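Local coordinates for protein leucyl aminopeptidase (Trypanosoma brucei brucei, PDB 5NTD) that probably removes N-terminal amino acids, leucine among them, from peptides as a two-metal M17 aminopeptidase, bound in this structure to manganese and the inhibitor bestatin, at residues V26-V31 and D198-A203; N148-I153 and V186-P191; G260-E265 and P348-N353; I291-G296 and L341-I346. All blocks are in the same frame, centred on the assembly; numbering follows the deposited sequence.

Contact 1: residues V26-V31 and D198-A203; sequences VCFTDV and DLEAVA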
loop_
_atom_site.group_PDB
_atom_site.type_symbol
_atom_site.label_atom_id
_atom_site.label_comp_id
_atom_site.label_asym_id
_atom_site.label_seq_id
_atom_site.Cartn_x
_atom_site.Cartn_y
_atom_site.Cartn_z
ATOM N N VAL G 26 -18.119 42.992 -7.950
ATOM C CA VAL G 26 -17.032 43.843 -8.470
ATOM C C VAL G 26 -17.572 44.859 -9.464
ATOM O O VAL G 26 -18.366 44.535 -10.344
ATOM C CB VAL G 26 -15.928 43.005 -9.162
ATOM C CG1 VAL G 26 -14.706 43.857 -9.512
ATOM C CG2 VAL G 26 -15.485 41.857 -8.266
ATOM N N CYS G 27 -17.100 46.080 -9.332
ATOM C CA CYS G 27 -17.320 47.108 -10.367
ATOM C C CYS G 27 -15.989 47.761 -10.729
ATOM O O CYS G 27 -14.977 47.557 -10.087
ATOM C CB CYS G 27 -18.332 48.165 -9.938
ATOM S SG CYS G 27 -17.855 49.010 -8.423
ATOM N N PHE G 28 -15.998 48.480 -11.840
ATOM C CA PHE G 28 -14.772 48.996 -12.444
ATOM C C PHE G 28 -14.939 50.462 -12.804
ATOM O O PHE G 28 -15.951 50.882 -13.349
ATOM C CB PHE G 28 -14.393 48.200 -13.698
ATOM C CG PHE G 28 -14.268 46.732 -13.438
ATOM C CD1 PHE G 28 -15.385 45.903 -13.509
ATOM C CD2 PHE G 28 -13.045 46.186 -13.040
ATOM C CE1 PHE G 28 -15.289 44.542 -13.234
ATOM C CE2 PHE G 28 -12.943 44.835 -12.788
ATOM C CZ PHE G 28 -14.074 44.003 -12.877
ATOM N N THR G 29 -13.881 51.210 -12.548
ATOM C CA THR G 29 -13.822 52.593 -12.951
ATOM C C THR G 29 -12.382 52.977 -13.178
ATOM O O THR G 29 -11.495 52.111 -13.279
ATOM C CB THR G 29 -14.530 53.503 -11.920
ATOM O OG1 THR G 29 -14.621 54.847 -12.433
ATOM C CG2 THR G 29 -13.820 53.515 -10.566
ATOM N N ASP G 30 -12.140 54.275 -13.274
ATOM C CA ASP G 30 -10.749 54.789 -13.444
ATOM C C ASP G 30 -10.538 56.025 -12.570
ATOM O O ASP G 30 -11.493 56.581 -12.046
ATOM C CB ASP G 30 -10.463 55.113 -14.909
ATOM C CG ASP G 30 -11.361 56.229 -15.444
ATOM O OD1 ASP G 30 -10.990 57.418 -15.246
ATOM O OD2 ASP G 30 -12.406 55.897 -16.040
ATOM N N VAL G 31 -9.289 56.402 -12.394
ATOM C CA VAL G 31 -8.895 57.391 -11.367
ATOM C C VAL G 31 -9.588 58.744 -11.540
ATOM O O VAL G 31 -10.147 59.314 -10.586
ATOM C CB VAL G 31 -7.381 57.635 -11.360
ATOM C CG1 VAL G 31 -7.040 58.863 -10.513
ATOM C CG2 VAL G 31 -6.641 56.427 -10.814
ATOM N N ASP G 198 -18.800 45.492 -19.525
ATOM C CA ASP G 198 -18.246 44.286 -20.142
ATOM C C ASP G 198 -17.305 43.543 -19.157
ATOM O O ASP G 198 -17.292 42.300 -19.090
ATOM C CB ASP G 198 -17.478 44.628 -21.431
ATOM C CG ASP G 198 -18.404 45.042 -22.588
ATOM O OD1 ASP G 198 -19.600 45.320 -22.341
ATOM O OD2 ASP G 198 -17.945 44.967 -23.760
ATOM N N LEU G 199 -16.485 44.319 -18.449
ATOM C CA LEU G 199 -15.606 43.753 -17.422
ATOM C C LEU G 199 -16.439 43.128 -16.310
ATOM O O LEU G 199 -16.111 42.054 -15.795
ATOM C CB LEU G 199 -14.656 44.780 -16.845
ATOM C CG LEU G 199 -13.602 45.280 -17.837
ATOM C CD1 LEU G 199 -12.761 46.389 -17.197
ATOM C CD2 LEU G 199 -12.693 44.157 -18.310
ATOM N N GLU G 200 -17.546 43.756 -15.972
ATOM C CA GLU G 200 -18.481 43.151 -14.987
ATOM C C GLU G 200 -19.019 41.798 -15.438
ATOM O O GLU G 200 -19.097 40.862 -14.649
ATOM C CB GLU G 200 -19.678 44.035 -14.688
ATOM C CG GLU G 200 -19.371 45.117 -13.683
ATOM C CD GLU G 200 -20.596 45.913 -13.304
ATOM O OE1 GLU G 200 -21.725 45.353 -13.293
ATOM O OE2 GLU G 200 -20.423 47.103 -12.986
ATOM N N ALA G 201 -19.359 41.707 -16.698
ATOM C CA ALA G 201 -19.866 40.437 -17.265
ATOM C C ALA G 201 -18.815 39.312 -17.152
ATOM O O ALA G 201 -19.128 38.174 -16.778
ATOM C CB ALA G 201 -20.282 40.597 -18.697
ATOM N N VAL G 202 -17.573 39.665 -17.423
ATOM C CA VAL G 202 -16.426 38.716 -17.278
ATOM C C VAL G 202 -16.250 38.270 -15.823
ATOM O O VAL G 202 -16.146 37.096 -15.524
ATOM C CB VAL G 202 -15.102 39.336 -17.782
ATOM C CG1 VAL G 202 -13.902 38.467 -17.444
ATOM C CG2 VAL G 202 -15.184 39.523 -19.281
ATOM N N ALA G 203 -16.218 39.257 -14.947
ATOM C CA ALA G 203 -16.067 38.989 -13.510
ATOM C C ALA G 203 -17.212 38.145 -12.994
ATOM O O ALA G 203 -17.029 37.217 -12.195
ATOM C CB ALA G 203 -15.999 40.266 -12.729
HETATM O O HOH W 1 -18.182 48.341 -13.526
#

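Contact 2: residues N148-I153 and V186-P191; sequences NAVLPI and VVFPEP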
loop_
_atom_site.group_PDB
_atom_site.type_symbol
_atom_site.label_atom_id
_atom_site.label_comp_id
_atom_site.label_asym_id
_atom_site.label_seq_id
_atom_site.Cartn_x
_atom_site.Cartn_y
_atom_site.Cartn_z
ATOM N N ASN G 148 -2.801 48.595 -16.446
ATOM C CA ASN G 148 -3.931 48.809 -17.399
ATOM C C ASN G 148 -4.304 47.524 -18.139
ATOM O O ASN G 148 -4.989 47.570 -19.142
ATOM C CB ASN G 148 -3.616 49.925 -18.398
ATOM C CG ASN G 148 -3.721 51.307 -17.771
ATOM O OD1 ASN G 148 -4.811 51.753 -17.378
ATOM N ND2 ASN G 148 -2.578 51.970 -17.619
ATOM N N ALA G 149 -3.826 46.380 -17.648
ATOM C CA ALA G 149 -4.114 45.082 -18.285
ATOM C C ALA G 149 -5.483 44.655 -17.795
ATOM O O ALA G 149 -5.630 43.797 -16.929
ATOM C CB ALA G 149 -3.052 44.060 -17.969
ATOM N N VAL G 150 -6.498 45.268 -18.369
ATOM C CA VAL G 150 -7.830 45.281 -17.733
ATOM C C VAL G 150 -8.505 43.922 -17.627
ATOM O O VAL G 150 -9.126 43.605 -16.631
ATOM C CB VAL G 150 -8.795 46.304 -18.360
ATOM C CG1 VAL G 150 -8.217 47.708 -18.223
ATOM C CG2 VAL G 150 -9.095 45.991 -19.813
ATOM N N LEU G 151 -8.380 43.118 -18.661
ATOM C CA LEU G 151 -9.053 41.790 -18.663
ATOM C C LEU G 151 -8.450 40.833 -17.607
ATOM O O LEU G 151 -9.186 40.301 -16.785
ATOM C CB LEU G 151 -9.046 41.113 -20.039
ATOM C CG LEU G 151 -10.036 39.938 -20.043
ATOM C CD1 LEU G 151 -11.261 40.298 -20.848
ATOM C CD2 LEU G 151 -9.398 38.684 -20.604
ATOM N N PRO G 152 -7.134 40.601 -17.647
ATOM C CA PRO G 152 -6.577 39.722 -16.622
ATOM C C PRO G 152 -6.771 40.238 -15.206
ATOM O O PRO G 152 -7.000 39.437 -14.298
ATOM C CB PRO G 152 -5.091 39.634 -16.969
ATOM C CG PRO G 152 -4.828 40.736 -17.907
ATOM C CD PRO G 152 -6.114 41.016 -18.611
ATOM N N ILE G 153 -6.717 41.548 -15.024
ATOM C CA ILE G 153 -6.956 42.138 -13.683
ATOM C C ILE G 153 -8.393 41.935 -13.264
ATOM O O ILE G 153 -8.670 41.608 -12.121
ATOM C CB ILE G 153 -6.533 43.602 -13.556
ATOM C CG1 ILE G 153 -5.093 43.676 -13.042
ATOM C CG2 ILE G 153 -7.350 44.303 -12.480
ATOM C CD1 ILE G 153 -4.083 43.757 -14.114
ATOM N N VAL G 186 -12.757 48.390 -8.473
ATOM C CA VAL G 186 -11.453 48.403 -9.106
ATOM C C VAL G 186 -11.274 49.737 -9.855
ATOM O O VAL G 186 -12.073 50.109 -10.714
ATOM C CB VAL G 186 -11.292 47.249 -10.100
ATOM C CG1 VAL G 186 -9.974 47.343 -10.860
ATOM C CG2 VAL G 186 -11.368 45.931 -9.351
ATOM N N VAL G 187 -10.202 50.429 -9.512
ATOM C CA VAL G 187 -9.896 51.752 -10.060
ATOM C C VAL G 187 -8.644 51.686 -10.902
ATOM O O VAL G 187 -7.537 51.686 -10.388
ATOM C CB VAL G 187 -9.708 52.794 -8.955
ATOM C CG1 VAL G 187 -9.611 54.192 -9.569
ATOM C CG2 VAL G 187 -10.877 52.755 -7.973
ATOM N N PHE G 188 -8.846 51.606 -12.205
ATOM C CA PHE G 188 -7.699 51.591 -13.167
ATOM C C PHE G 188 -7.101 52.984 -13.298
ATOM O O PHE G 188 -7.785 53.967 -13.011
ATOM C CB PHE G 188 -8.125 51.125 -14.548
ATOM C CG PHE G 188 -8.559 49.678 -14.596
ATOM C CD1 PHE G 188 -7.638 48.652 -14.421
ATOM C CD2 PHE G 188 -9.904 49.343 -14.808
ATOM C CE1 PHE G 188 -8.032 47.316 -14.469
ATOM C CE2 PHE G 188 -10.311 48.007 -14.833
ATOM C CZ PHE G 188 -9.374 47.002 -14.670
ATOM N N PRO G 189 -5.847 53.091 -13.717
ATOM C CA PRO G 189 -5.276 54.429 -13.975
ATOM C C PRO G 189 -6.002 55.230 -15.077
ATOM O O PRO G 189 -6.245 56.413 -14.925
ATOM C CB PRO G 189 -3.844 54.122 -14.440
ATOM C CG PRO G 189 -3.575 52.746 -13.914
ATOM C CD PRO G 189 -4.886 52.028 -14.011
ATOM N N GLU G 190 -6.336 54.549 -16.162
ATOM C CA GLU G 190 -6.987 55.152 -17.321
ATOM C C GLU G 190 -8.334 54.514 -17.536
ATOM O O GLU G 190 -8.562 53.382 -17.093
ATOM C CB GLU G 190 -6.155 54.908 -18.579
ATOM C CG GLU G 190 -4.705 55.403 -18.550
ATOM C CD GLU G 190 -4.628 56.924 -18.401
ATOM O OE1 GLU G 190 -5.642 57.632 -18.579
ATOM O OE2 GLU G 190 -3.551 57.454 -18.145
ATOM N N PRO G 191 -9.235 55.197 -18.283
ATOM C CA PRO G 191 -10.493 54.529 -18.648
ATOM C C PRO G 191 -10.193 53.193 -19.341
ATOM O O PRO G 191 -9.336 53.138 -20.203
ATOM C CB PRO G 191 -11.135 55.512 -19.612
ATOM C CG PRO G 191 -10.597 56.841 -19.217
ATOM C CD PRO G 191 -9.190 56.582 -18.769
HETATM O O HOH W 2 -7.056 51.094 -18.266
#

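Contact 3: residues G260-E265 and P348-N353; sequences GKAAFE and PKSYRN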
loop_
_atom_site.group_PDB
_atom_site.type_symbol
_atom_site.label_atom_id
_atom_site.label_comp_id
_atom_site.label_asym_id
_atom_site.label_seq_id
_atom_site.Cartn_x
_atom_site.Cartn_y
_atom_site.Cartn_z
ATOM N N GLY G 260 -23.097 7.488 -16.090
ATOM C CA GLY G 260 -24.037 8.169 -15.149
ATOM C C GLY G 260 -25.167 7.362 -14.531
ATOM O O GLY G 260 -25.823 7.825 -13.600
ATOM N N LYS G 261 -25.394 6.165 -15.036
ATOM C CA LYS G 261 -26.671 5.430 -14.737
ATOM C C LYS G 261 -26.794 4.875 -13.325
ATOM O O LYS G 261 -27.887 4.619 -12.834
ATOM C CB LYS G 261 -26.904 4.312 -15.726
ATOM C CG LYS G 261 -25.855 3.231 -15.628
ATOM C CD LYS G 261 -26.078 2.133 -16.642
ATOM C CE LYS G 261 -24.845 1.286 -16.685
ATOM N NZ LYS G 261 -25.205 -0.093 -17.050
ATOM N N ALA G 262 -25.666 4.731 -12.660
ATOM C CA ALA G 262 -25.667 4.237 -11.267
ATOM C C ALA G 262 -26.154 5.280 -10.255
ATOM O O ALA G 262 -26.578 4.922 -9.157
ATOM C CB ALA G 262 -24.275 3.761 -10.862
ATOM N N ALA G 263 -26.087 6.542 -10.643
ATOM C CA ALA G 263 -26.319 7.663 -9.712
ATOM C C ALA G 263 -27.792 7.846 -9.363
ATOM O O ALA G 263 -28.691 7.400 -10.073
ATOM C CB ALA G 263 -25.767 8.970 -10.264
ATOM N N PHE G 264 -28.007 8.522 -8.254
ATOM C CA PHE G 264 -29.345 8.872 -7.795
ATOM C C PHE G 264 -30.043 9.832 -8.783
ATOM O O PHE G 264 -31.181 9.616 -9.157
ATOM C CB PHE G 264 -29.274 9.497 -6.421
ATOM C CG PHE G 264 -30.611 9.849 -5.836
ATOM C CD1 PHE G 264 -31.439 8.861 -5.310
ATOM C CD2 PHE G 264 -31.034 11.183 -5.781
ATOM C CE1 PHE G 264 -32.658 9.209 -4.736
ATOM C CE2 PHE G 264 -32.259 11.536 -5.221
ATOM C CZ PHE G 264 -33.066 10.542 -4.700
ATOM N N GLU G 265 -29.334 10.865 -9.213
ATOM C CA GLU G 265 -29.823 11.809 -10.262
ATOM C C GLU G 265 -29.325 11.362 -11.639
ATOM O O GLU G 265 -28.156 10.965 -11.824
ATOM C CB GLU G 265 -29.374 13.226 -9.988
ATOM C CG GLU G 265 -29.787 13.764 -8.618
ATOM C CD GLU G 265 -31.227 14.266 -8.581
ATOM O OE1 GLU G 265 -31.955 13.838 -9.475
ATOM O OE2 GLU G 265 -31.657 15.059 -7.697
ATOM N N PRO G 348 -25.400 -0.828 -7.494
ATOM C CA PRO G 348 -25.770 -2.023 -8.279
ATOM C C PRO G 348 -25.851 -1.776 -9.777
ATOM O O PRO G 348 -25.644 -2.681 -10.546
ATOM C CB PRO G 348 -27.176 -2.379 -7.751
ATOM C CG PRO G 348 -27.384 -1.633 -6.508
ATOM C CD PRO G 348 -26.401 -0.509 -6.462
ATOM N N LYS G 349 -26.173 -0.551 -10.167
ATOM C CA LYS G 349 -26.242 -0.203 -11.595
ATOM C C LYS G 349 -24.940 0.348 -12.177
ATOM O O LYS G 349 -24.900 0.723 -13.351
ATOM C CB LYS G 349 -27.379 0.752 -11.858
ATOM C CG LYS G 349 -28.727 0.106 -11.544
ATOM C CD LYS G 349 -29.894 0.681 -12.312
ATOM C CE LYS G 349 -29.973 2.169 -12.237
ATOM N NZ LYS G 349 -30.899 2.687 -13.292
ATOM N N SER G 350 -23.868 0.307 -11.393
ATOM C CA SER G 350 -22.556 0.777 -11.866
ATOM C C SER G 350 -22.123 0.101 -13.145
ATOM O O SER G 350 -22.172 -1.121 -13.258
ATOM C CB SER G 350 -21.476 0.581 -10.819
ATOM O OG SER G 350 -21.485 1.617 -9.854
ATOM N N TYR G 351 -21.688 0.892 -14.103
ATOM C CA TYR G 351 -20.958 0.325 -15.214
ATOM C C TYR G 351 -19.660 -0.304 -14.656
ATOM O O TYR G 351 -19.114 0.146 -13.661
ATOM C CB TYR G 351 -20.735 1.320 -16.377
ATOM C CG TYR G 351 -19.582 2.306 -16.325
ATOM C CD1 TYR G 351 -19.371 3.142 -15.231
ATOM C CD2 TYR G 351 -18.733 2.442 -17.421
ATOM C CE1 TYR G 351 -18.317 4.051 -15.217
ATOM C CE2 TYR G 351 -17.691 3.347 -17.416
ATOM C CZ TYR G 351 -17.487 4.144 -16.309
ATOM O OH TYR G 351 -16.434 5.027 -16.341
ATOM N N ARG G 352 -19.215 -1.363 -15.297
ATOM C CA ARG G 352 -18.204 -2.229 -14.710
ATOM C C ARG G 352 -16.860 -2.174 -15.401
ATOM O O ARG G 352 -16.750 -1.770 -16.553
ATOM C CB ARG G 352 -18.647 -3.681 -14.741
ATOM C CG ARG G 352 -19.990 -3.927 -14.106
ATOM C CD ARG G 352 -20.343 -5.378 -14.328
ATOM N NE ARG G 352 -21.699 -5.670 -13.869
ATOM C CZ ARG G 352 -22.805 -5.495 -14.592
ATOM N NH1 ARG G 352 -23.971 -5.833 -14.072
ATOM N NH2 ARG G 352 -22.744 -5.040 -15.850
ATOM N N ASN G 353 -15.850 -2.570 -14.648
ATOM C CA ASN G 353 -14.522 -2.815 -15.189
ATOM C C ASN G 353 -14.537 -4.146 -15.914
ATOM O O ASN G 353 -14.370 -5.194 -15.301
ATOM C CB ASN G 353 -13.469 -2.832 -14.076
ATOM C CG ASN G 353 -13.489 -1.568 -13.246
ATOM O OD1 ASN G 353 -13.198 -0.494 -13.765
ATOM N ND2 ASN G 353 -13.811 -1.686 -11.972
HETATM O O HOH W 3 -26.702 1.960 -8.748
#

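Contact 4: residues I291-G296 and L341-I346; sequences IVYDCG and LAENAI. With MN (manganese (II) ion), chain B; MN (manganese (II) ion), chain C; BES (2-(3-amino-2-hydroxy-4-phenyl-butyrylamino)-4-methyl-pentanoic acid), chain D.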
loop_
_atom_site.group_PDB
_atom_site.type_symbol
_atom_site.label_atom_id
_atom_site.label_comp_id
_atom_site.label_asym_id
_atom_site.label_seq_id
_atom_site.Cartn_x
_atom_site.Cartn_y
_atom_site.Cartn_z
ATOM N N ILE G 291 -18.855 16.214 -14.554
ATOM C CA ILE G 291 -18.968 15.132 -13.552
ATOM C C ILE G 291 -19.153 15.815 -12.214
ATOM O O ILE G 291 -18.198 16.280 -11.591
ATOM C CB ILE G 291 -17.773 14.166 -13.564
ATOM C CG1 ILE G 291 -17.687 13.474 -14.933
ATOM C CG2 ILE G 291 -17.892 13.124 -12.460
ATOM C CD1 ILE G 291 -18.901 12.644 -15.343
ATOM N N VAL G 292 -20.397 15.873 -11.786
ATOM C CA VAL G 292 -20.783 16.588 -10.537
ATOM C C VAL G 292 -20.090 16.023 -9.307
ATOM O O VAL G 292 -19.832 16.735 -8.347
ATOM C CB VAL G 292 -22.302 16.605 -10.320
ATOM C CG1 VAL G 292 -22.928 17.493 -11.376
ATOM C CG2 VAL G 292 -22.899 15.211 -10.380
ATOM N N TYR G 293 -19.851 14.718 -9.352
ATOM C CA TYR G 293 -18.987 14.041 -8.390
ATOM C C TYR G 293 -18.413 12.758 -8.975
ATOM O O TYR G 293 -19.099 12.015 -9.654
ATOM C CB TYR G 293 -19.736 13.726 -7.138
ATOM C CG TYR G 293 -18.873 13.345 -5.949
ATOM C CD1 TYR G 293 -18.003 14.271 -5.364
ATOM C CD2 TYR G 293 -18.916 12.061 -5.422
ATOM C CE1 TYR G 293 -17.242 13.936 -4.276
ATOM C CE2 TYR G 293 -18.153 11.707 -4.327
ATOM C CZ TYR G 293 -17.320 12.640 -3.751
ATOM O OH TYR G 293 -16.555 12.305 -2.655
ATOM N N ASP G 294 -17.113 12.578 -8.764
ATOM C CA ASP G 294 -16.327 11.444 -9.324
ATOM C C ASP G 294 -15.900 10.618 -8.107
ATOM O O ASP G 294 -14.832 10.832 -7.548
ATOM C CB ASP G 294 -15.078 11.930 -10.133
ATOM C CG ASP G 294 -14.397 10.807 -10.974
ATOM O OD1 ASP G 294 -14.934 9.687 -10.878
ATOM O OD2 ASP G 294 -13.384 11.066 -11.787
ATOM N N CYS G 295 -16.709 9.636 -7.726
ATOM C CA CYS G 295 -16.268 8.670 -6.685
ATOM C C CYS G 295 -15.297 7.598 -7.236
ATOM O O CYS G 295 -14.728 6.846 -6.483
ATOM C CB CYS G 295 -17.460 8.012 -5.980
ATOM S SG CYS G 295 -18.149 6.525 -6.755
ATOM N N GLY G 296 -15.183 7.534 -8.556
ATOM C CA GLY G 296 -14.395 6.509 -9.274
ATOM C C GLY G 296 -15.230 5.400 -9.903
ATOM O O GLY G 296 -14.768 4.634 -10.716
ATOM N N LEU G 341 -23.190 15.965 -18.347
ATOM C CA LEU G 341 -23.535 15.907 -16.915
ATOM C C LEU G 341 -23.838 14.490 -16.438
ATOM O O LEU G 341 -24.699 13.787 -16.966
ATOM C CB LEU G 341 -24.731 16.771 -16.586
ATOM C CG LEU G 341 -24.612 18.229 -16.983
ATOM C CD1 LEU G 341 -25.929 18.962 -16.679
ATOM C CD2 LEU G 341 -23.474 18.918 -16.265
ATOM N N ALA G 342 -23.086 14.090 -15.432
ATOM C CA ALA G 342 -23.266 12.771 -14.802
ATOM C C ALA G 342 -22.592 12.785 -13.442
ATOM O O ALA G 342 -21.653 13.527 -13.209
ATOM C CB ALA G 342 -22.671 11.659 -15.650
ATOM N N GLU G 343 -23.112 11.983 -12.537
ATOM C CA GLU G 343 -22.357 11.604 -11.338
ATOM C C GLU G 343 -21.802 10.202 -11.578
ATOM O O GLU G 343 -22.541 9.312 -11.994
ATOM C CB GLU G 343 -23.184 11.613 -10.069
ATOM C CG GLU G 343 -22.352 11.157 -8.862
ATOM C CD GLU G 343 -23.011 11.394 -7.526
ATOM O OE1 GLU G 343 -24.264 11.514 -7.444
ATOM O OE2 GLU G 343 -22.283 11.348 -6.505
ATOM N N ASN G 344 -20.500 10.056 -11.334
ATOM C CA ASN G 344 -19.823 8.742 -11.398
ATOM C C ASN G 344 -19.957 8.084 -10.045
ATOM O O ASN G 344 -19.208 8.320 -9.121
ATOM C CB ASN G 344 -18.377 8.862 -11.786
ATOM C CG ASN G 344 -17.770 7.537 -12.224
ATOM O OD1 ASN G 344 -18.475 6.592 -12.563
ATOM N ND2 ASN G 344 -16.437 7.477 -12.249
ATOM N N ALA G 345 -21.006 7.302 -9.939
ATOM C CA ALA G 345 -21.483 6.771 -8.661
ATOM C C ALA G 345 -21.156 5.295 -8.549
ATOM O O ALA G 345 -20.808 4.626 -9.512
ATOM C CB ALA G 345 -22.997 6.989 -8.504
ATOM N N ILE G 346 -21.347 4.800 -7.352
ATOM C CA ILE G 346 -21.093 3.374 -7.076
ATOM C C ILE G 346 -22.376 2.759 -6.521
ATOM O O ILE G 346 -23.029 3.298 -5.635
ATOM C CB ILE G 346 -19.847 3.122 -6.149
ATOM C CG1 ILE G 346 -19.559 1.618 -6.088
ATOM C CG2 ILE G 346 -20.055 3.701 -4.779
ATOM C CD1 ILE G 346 -18.208 1.274 -5.526
HETATM MN MN MN B . -13.242 12.525 -13.172
HETATM MN MN MN C . -12.440 9.496 -12.571
HETATM N N2 BES D . -11.619 13.487 -12.443
HETATM C C1 BES D . -10.399 12.684 -12.391
HETATM C C6 BES D . -9.115 13.495 -12.692
HETATM C C7 BES D . -8.510 14.287 -11.566
HETATM C C8 BES D . -8.968 15.563 -11.266
HETATM C C12 BES D . -7.440 13.782 -10.839
HETATM C C9 BES D . -8.400 16.300 -10.231
HETATM C C11 BES D . -6.867 14.521 -9.792
HETATM C C10 BES D . -7.350 15.778 -9.481
HETATM C C2 BES D . -10.598 11.529 -13.397
HETATM O O2 BES D . -11.990 11.126 -13.579
HETATM C C3 BES D . -9.855 10.335 -12.875
HETATM O O3 BES D . -10.532 9.613 -12.105
HETATM N N1 BES D . -8.610 10.211 -13.361
HETATM C C4 BES D . -7.688 9.163 -13.036
HETATM C C13 BES D . -7.787 7.998 -14.014
HETATM C C14 BES D . -7.132 6.703 -13.535
HETATM C C15 BES D . -7.419 6.264 -12.105
HETATM C C16 BES D . -7.572 5.562 -14.420
HETATM C C5 BES D . -6.282 9.657 -13.088
HETATM O O1 BES D . -5.513 9.269 -12.208
HETATM O O4 BES D . -5.924 10.414 -13.994
#

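Contact 1: residues V26-V31 and D198-A203
Phe28 and Leu199 carry a buried, mostly apolar contact in which edge strand 26-30 of the six-stranded sheet packs against helix 196-214. The short axes come within 7.9 Å and run nearly antiparallel, at 150°. Leu199 CB sits over one face of the Phe28 ring, displaced toward the CD1-CE1 rim, as a CH-pi contact 3.8 Å from the ring centroid. The two side chains cross at about a right angle, and Leu199 CD1 follows over CG and CD2. Phe28 CG lies anti to the carbonyl carbon, beside the backbone N (chi1 -55°), on a CB directed at the helix. Ala203 CB, one helical turn beyond Leu199, meets the ring at its edge, 4.2 Å from Phe28 CZ, and also approaches Val26 CB. Strand 26-30 is hydrogen-bonded through Cys27 and Thr29 to strand 183-188 of this N-terminal domain, whose sheet core belongs to the macro-domain clan; helix 150-158 packs beside the contact, Ala154 touching both Phe28 and Leu199. Polar contact is confined to the margin. The Glu200 chain is extended beyond CG, with CG 3.5 Å from Val26 O. Its OE2 accepts from a water at 2.6 Å, and the same water accepts from Phe28 N at 2.8 Å. This bridge ties the carboxylate to a strand N-H, while Cys27 CB lies 3.8 Å from Glu200 OE2.

Contact 2: residues N148-I153 and V186-P191
Val150 and Ile153, on the first turn of helix 150-158, press on Phe188 at the end of strand 183-188. Helix and strand are the last two elements of the beta-alpha-beta unit 140-145, 150-158, 183-188 in the N-terminal domain. Val150 crosses the aromatic side chain at about a right angle and sets CG1 over the centre of one ring face. This CH-pi contact is 3.7 Å from the centroid and only 9° off the ring normal. CG1 is the branch anti to the carbonyl carbon (chi1 -60°). On the opposite face lies Val186 CG1, two residues back on the strand and offset toward the rim, which leaves the ring clasped between two valine methyls. Ile153 slides past Phe188 in the opposite direction, its CG2 3.7 Å from Phe188 CE1 and also touching Val186 CG1. Leu199 of helix 196-214 packs on both Val150 and Phe188. Toward solvent the contact turns polar: Asn148 and Pro189 meet tip to tip, with Asn148 OD1 3.4 Å from Pro189 CD. That oxygen takes a weak, bent bond from Glu190 N (145°) and one from a water modelled rather close, at 2.5 Å, which also donates to Glu190 O at 3.0 Å.

Contact 3: residues G260-E265 and P348-N353
Lys261 and Ala262, the two middle residues of a type I beta turn from Gly260 to Ala263, lie against the loop after strand 334-344, with the CA atoms of Ala262 and Lys349 4.5 Å apart. Ala262 CB rests on the backbone where Lys349 joins Ser350, 3.5 Å from Ser350 N, and has Ser350 OG beside it; that hydroxyl is itself bonded to Gly347 N. Each lysine passes the carbonyl oxygen of the other. Lys261, extended beyond CG, runs its methylenes past Lys349 O, with CE 3.4 Å from that oxygen and also near Tyr351 CB. In return Lys349 bends at chi3 (-51°), and its CE lies 3.3 Å from Lys261 O. One water bridges the main chains, donating to Ala262 O at 3.0 Å and accepting from Lys349 N at 2.9 Å. The loop continues into the active-site surroundings and the subunit interface: Tyr351 OH bonds Thr370 O, and Arg352 NE forms a salt bridge with Glu343 of the second subunit. The lysines thus offer mainly their methylene stems to each other's carbonyl oxygens, and the polar link is the water; Lys261 NZ, 5.7 Å from Arg352 NH2, would probably feel a like charge nearby.

Contact 4: residues I291-G296 and L341-I346
Ile291 opens the parallel pairing with strand 334-344, its CD1 lying 3.9 Å from Ala342 CB. At Val292 the chain turns a corner, yet Val292 N still donates to Ala342 O at 3.0 Å, and its side chain crosses that of Glu343 at about a right angle. Tyr293 O then accepts from Asn344 N at 2.9 Å. The Tyr293 side chain lies beside Glu343 and points the same way, ring and carboxylate planes 82° apart; Tyr293 OH bonds Asn353 O, and Glu343 OE2 forms a salt bridge with Arg352, both of the third subunit. Asp294, on the face with Ile291, is a ligand of both metals. Its CG stands anti to the backbone N (chi1 -168°), and OD2 bridges the manganese ions, 2.0 Å from each. Bestatin O2 bridges them too, its N2 and O3 each binding one ion; Lys289, Asp312, Asp371 and Glu373 are the other protein ligands. Asn344 ND2 donates to the syn side of Asp294 OD1, somewhat out of the carboxylate plane (3.0 Å, 164°), a second-shell bond that steadies the carboxylate, and also serves Thr370 O. Cys295 N bonds Asn344 O. Gly296 N adds a weak bond to Asp294 OD1. Helix 222-236 touches Val292 and Leu341, helix 303-306 touches Tyr293 and Cys295, and strand 268-274 flanks strand 334-344.

Overall arrangement
From the N terminus, strand 26-30 opens contact 1, and its long loop closes at helix 196-214. Contact 2, between 148-153 and 186-191, opens and closes within it. The two touch through the neighbouring strands 26-30 and 183-188, so together they bind two helices to one edge of the N-terminal sheet. Further along, in the catalytic domain, contact 3 opens at 260-265 and closes at 348-353, enclosing contact 4. These two also touch, joining the outer loops to the strands at the metal site, and both reach a third subunit. The pairs lie on opposite sides of the chain's centre, with contacts 1 and 4 about 36 Å apart between centres.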